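Local coordinates for chitinase (PDB 2CWR), which degrades chitin (EC 3.2.1.14) in a hyperthermophilic archaeon, the part described here being its chitin-binding domain, at residues F66-S70 / W71-P75. Numbering follows the deposited sequence.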
# COMPACT_ATOMS: atom_id res chain seq x y z
N PHE A 66 -1.06 3.25 4.56
CA PHE A 66 -2.05 2.21 4.80
C PHE A 66 -1.65 1.40 6.03
O PHE A 66 -0.48 1.07 6.22
CB PHE A 66 -2.15 1.28 3.59
CG PHE A 66 -2.86 1.89 2.41
CD1 PHE A 66 -4.23 2.11 2.45
CD2 PHE A 66 -2.15 2.25 1.27
CE1 PHE A 66 -4.90 2.68 1.37
CE2 PHE A 66 -2.81 2.82 0.17
CZ PHE A 66 -4.18 3.03 0.22
N THR A 67 -2.64 1.12 6.87
CA THR A 67 -2.44 0.34 8.08
C THR A 67 -3.53 -0.73 8.11
O THR A 67 -4.59 -0.56 7.50
CB THR A 67 -2.53 1.22 9.33
OG1 THR A 67 -3.71 2.02 9.27
CG2 THR A 67 -1.29 2.12 9.42
N PRO A 68 -3.30 -1.84 8.82
CA PRO A 68 -4.30 -2.90 8.86
C PRO A 68 -5.54 -2.72 9.70
O PRO A 68 -5.53 -2.04 10.72
CB PRO A 68 -3.49 -4.11 9.34
CG PRO A 68 -2.52 -3.47 10.30
CD PRO A 68 -2.07 -2.24 9.52
N VAL A 69 -6.62 -3.34 9.25
CA VAL A 69 -7.85 -3.36 10.01
C VAL A 69 -7.54 -4.51 10.98
O VAL A 69 -6.64 -5.31 10.72
CB VAL A 69 -9.08 -3.67 9.13
CG1 VAL A 69 -9.43 -2.44 8.30
CG2 VAL A 69 -8.80 -4.85 8.22
N SER A 70 -8.28 -4.60 12.08
CA SER A 70 -8.03 -5.61 13.11
C SER A 70 -7.63 -7.04 12.72
O SER A 70 -6.72 -7.61 13.32
CB SER A 70 -9.22 -5.68 14.07
OG SER A 70 -10.38 -6.18 13.43
N TRP A 71 -8.30 -7.61 11.73
CA TRP A 71 -8.03 -9.00 11.32
C TRP A 71 -6.93 -9.21 10.28
O TRP A 71 -6.61 -10.34 9.94
CB TRP A 71 -9.31 -9.62 10.77
CG TRP A 71 -9.90 -8.84 9.62
CD1 TRP A 71 -10.86 -7.88 9.70
CD2 TRP A 71 -9.50 -8.90 8.24
NE1 TRP A 71 -11.10 -7.34 8.45
CE2 TRP A 71 -10.27 -7.95 7.54
CE3 TRP A 71 -8.56 -9.67 7.53
CZ2 TRP A 71 -10.14 -7.74 6.16
CZ3 TRP A 71 -8.43 -9.46 6.16
CH2 TRP A 71 -9.21 -8.50 5.49
N ASN A 72 -6.35 -8.12 9.79
CA ASN A 72 -5.35 -8.20 8.73
C ASN A 72 -3.92 -7.92 9.17
O ASN A 72 -3.20 -7.17 8.50
CB ASN A 72 -5.76 -7.22 7.63
CG ASN A 72 -5.15 -7.54 6.29
OD1 ASN A 72 -5.16 -6.71 5.38
ND2 ASN A 72 -4.65 -8.76 6.14
N LYS A 73 -3.47 -8.52 10.28
CA LYS A 73 -2.12 -8.25 10.76
C LYS A 73 -1.04 -9.26 10.36
O LYS A 73 0.11 -9.14 10.79
CB LYS A 73 -2.14 -8.09 12.28
CG LYS A 73 -2.97 -6.89 12.75
CD LYS A 73 -2.83 -6.65 14.24
CE LYS A 73 -3.67 -5.46 14.69
NZ LYS A 73 -3.46 -5.15 16.13
N GLY A 74 -1.39 -10.23 9.53
CA GLY A 74 -0.40 -11.20 9.09
C GLY A 74 -0.62 -12.59 9.65
O GLY A 74 -1.67 -12.85 10.24
N PRO A 75 0.35 -13.51 9.48
CA PRO A 75 1.64 -13.32 8.81
C PRO A 75 1.55 -12.99 7.32
O PRO A 75 2.48 -12.41 6.76
CB PRO A 75 2.36 -14.64 9.08
CG PRO A 75 1.24 -15.62 9.13
CD PRO A 75 0.22 -14.89 9.97
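V69 lays its CG2 methyl over one face of the W71 indole. CG2 sits 3.7 Å from the centroid of the five-membered ring of W71 and 27° off the ring normal, which meets the criteria for a CH-pi contact; its nearest ring atom is NE1 of W71, at 3.4 Å. Both side chains point the same way, and chi1 of 57° sets W71 CG between the backbone N and the carbonyl carbon, turning the indole toward V69. N72 CB approaches the same face, 3.7 Å above the ring plane and toward its rim. The backbone brings these groups together in a type I beta turn from V69 to N72, closed by the hydrogen bond from N72 N to V69 O at 3.0 Å, with an N-H...O angle of 165°. P68 CB lies close to N72 O, at 3.2 Å, an oxygen that also accepts a hydrogen bond from W37 NE1. The turn opens the loop that carries the chain from strand 63-68, in one antiparallel sheet of this cellulose-binding-domain family member, to strand 76-84 in the other, where N72 packs on A77 and F79, while V69 reaches N56 on strand 55-60.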